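Local coordinates for designed protein (Trypanosoma brucei, PDB 6IEV) that is a designed protein with a thioredoxin-type fold, apparently used to study how hydrophobicity of partially buried side chains affects stability at high temperature, at residues E29-A34 and E85-T90. Sequence-based numbering, arbitrary orientation.
Sequences EELREA and EWYNIT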
# COMPACT_ATOMS: atom_id res chain seq x y z
N GLU A 29 -27.95 -4.64 13.43
CA GLU A 29 -27.33 -5.07 14.68
C GLU A 29 -25.91 -5.56 14.45
O GLU A 29 -25.00 -5.24 15.21
CB GLU A 29 -28.16 -6.17 15.33
CG GLU A 29 -27.57 -6.65 16.65
CD GLU A 29 -27.43 -5.52 17.66
OE1 GLU A 29 -28.31 -4.62 17.68
OE2 GLU A 29 -26.42 -5.50 18.41
N GLU A 30 -25.68 -6.33 13.38
CA GLU A 30 -24.31 -6.73 13.09
C GLU A 30 -23.45 -5.52 12.77
O GLU A 30 -22.31 -5.42 13.22
CB GLU A 30 -24.28 -7.73 11.93
CG GLU A 30 -22.86 -8.15 11.57
CD GLU A 30 -22.80 -9.01 10.30
OE1 GLU A 30 -21.77 -9.64 10.06
OE2 GLU A 30 -23.79 -9.03 9.54
N LEU A 31 -23.99 -4.57 12.00
CA LEU A 31 -23.20 -3.41 11.60
C LEU A 31 -22.83 -2.54 12.79
O LEU A 31 -21.71 -2.02 12.86
CB LEU A 31 -23.97 -2.60 10.55
CG LEU A 31 -23.32 -1.33 10.01
CD1 LEU A 31 -21.85 -1.57 9.66
CD2 LEU A 31 -24.07 -0.84 8.80
N ARG A 32 -23.75 -2.35 13.74
CA ARG A 32 -23.45 -1.51 14.90
C ARG A 32 -22.42 -2.14 15.82
O ARG A 32 -21.56 -1.44 16.35
CB ARG A 32 -24.73 -1.21 15.67
CG ARG A 32 -25.69 -0.30 14.93
CD ARG A 32 -26.91 0.02 15.79
NE ARG A 32 -26.60 0.84 16.95
CZ ARG A 32 -27.50 1.22 17.86
NH1 ARG A 32 -28.77 0.84 17.75
NH2 ARG A 32 -27.12 1.97 18.88
N GLU A 33 -22.48 -3.46 16.00
CA GLU A 33 -21.45 -4.12 16.80
C GLU A 33 -20.10 -4.11 16.10
O GLU A 33 -19.06 -4.11 16.77
CB GLU A 33 -21.87 -5.55 17.17
CG GLU A 33 -22.60 -5.61 18.52
CD GLU A 33 -22.19 -6.81 19.39
OE1 GLU A 33 -22.57 -7.96 19.05
OE2 GLU A 33 -21.50 -6.60 20.41
N ALA A 34 -20.08 -4.14 14.78
CA ALA A 34 -18.81 -4.06 14.06
C ALA A 34 -18.16 -2.69 14.23
O ALA A 34 -16.98 -2.59 14.54
CB ALA A 34 -19.02 -4.37 12.58
N GLU A 85 -31.51 3.65 6.58
CA GLU A 85 -32.13 4.72 7.34
C GLU A 85 -31.23 5.20 8.47
O GLU A 85 -31.06 6.41 8.68
CB GLU A 85 -33.48 4.24 7.90
CG GLU A 85 -34.62 4.16 6.88
CD GLU A 85 -35.82 3.32 7.38
OE1 GLU A 85 -35.90 3.05 8.60
OE2 GLU A 85 -36.68 2.93 6.55
N TRP A 86 -30.62 4.26 9.20
CA TRP A 86 -29.86 4.59 10.40
C TRP A 86 -28.70 5.52 10.10
O TRP A 86 -28.39 6.42 10.88
CB TRP A 86 -29.33 3.32 11.06
CG TRP A 86 -28.59 3.59 12.33
CD1 TRP A 86 -27.27 3.94 12.46
CD2 TRP A 86 -29.13 3.55 13.65
NE1 TRP A 86 -26.96 4.12 13.79
CE2 TRP A 86 -28.08 3.88 14.53
CE3 TRP A 86 -30.39 3.26 14.16
CZ2 TRP A 86 -28.27 3.92 15.91
CZ3 TRP A 86 -30.57 3.30 15.52
CH2 TRP A 86 -29.51 3.62 16.38
N TYR A 87 -28.00 5.28 9.00
CA TYR A 87 -26.87 6.09 8.59
C TYR A 87 -27.25 7.21 7.64
O TYR A 87 -26.36 7.86 7.09
CB TYR A 87 -25.80 5.19 7.97
CG TYR A 87 -25.04 4.42 9.01
CD1 TYR A 87 -25.55 3.24 9.53
CD2 TYR A 87 -23.82 4.87 9.49
CE1 TYR A 87 -24.87 2.53 10.51
CE2 TYR A 87 -23.12 4.17 10.46
CZ TYR A 87 -23.65 3.00 10.96
OH TYR A 87 -22.98 2.30 11.93
N ASN A 88 -28.55 7.44 7.43
CA ASN A 88 -29.02 8.57 6.63
C ASN A 88 -28.41 8.59 5.23
O ASN A 88 -27.93 9.62 4.75
CB ASN A 88 -28.77 9.89 7.36
CG ASN A 88 -29.96 10.30 8.21
OD1 ASN A 88 -29.88 10.34 9.44
ND2 ASN A 88 -31.09 10.57 7.55
N ILE A 89 -28.44 7.44 4.57
CA ILE A 89 -27.87 7.31 3.23
C ILE A 89 -28.87 7.83 2.22
O ILE A 89 -29.96 7.27 2.05
CB ILE A 89 -27.51 5.85 2.92
CG1 ILE A 89 -26.55 5.28 3.97
CG2 ILE A 89 -26.97 5.77 1.50
CD1 ILE A 89 -25.27 6.08 4.13
N THR A 90 -28.48 8.88 1.49
CA THR A 90 -29.37 9.54 0.56
C THR A 90 -29.13 9.16 -0.89
O THR A 90 -30.02 9.36 -1.73
CB THR A 90 -29.23 11.06 0.71
OG1 THR A 90 -27.90 11.45 0.34
CG2 THR A 90 -29.45 11.46 2.16
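Arg32 brings its guanidinium group up to the indole of Trp86, with NH1 3.2 Å from CH2 at the outer rim of the six-membered ring. Trp86 CZ2 lies 3.4 Å above the guanidinium plane, over its centre, and the two planes are 29° apart, so a face of the guanidinium covers the CZ2-CH2 corner of the indole while the group itself is displaced outward from the ring. This geometry is a close, offset contact between a guanidinium face and the indole rim. CD of Arg32 lies over the indole face, 4.1 Å above its plane and offset toward the rim. From there the bend in the arginine chain (chi3 67°) carries the guanidinium farther out to that corner, the two side chains crossing at about a right angle.

Deeper in the contact, Leu31 meets Tyr87 through one methyl, CD2, which comes 3.9 Å from CE1. Its CG stands 4.1 Å from the phenol OH, as the leucine crosses the phenol at a slant. The Leu31 side chain also touches Val75 and Ile43 on the central sheet. The phenol oxygen hydrogen-bonds to Glu98 on strand 94-99, which gives this end of the tyrosine a polar tie within the fold.

Both aromatic residues stand where helix 81-86 ends. Asn88, at positive phi, is the C-prime residue of a Schellman motif, with Asn88 N bonded to Glu85 O and Ile89 N to Arg84 O; this turn leads the chain away from the helix just past the two rings. Between 29-34 and 85-90 of the thioredoxin fold the contact is made by side chains, the nearest CA atoms, of Arg32 and Trp86, being 9.9 Å apart. Trp86 also touches Leu28 on helix 28-35. The chemistry is graded: aliphatic-aromatic contact toward the sheet, and at the exposed rim a cationic group whose proximity to the indole probably combines dispersion with some electrostatic attraction.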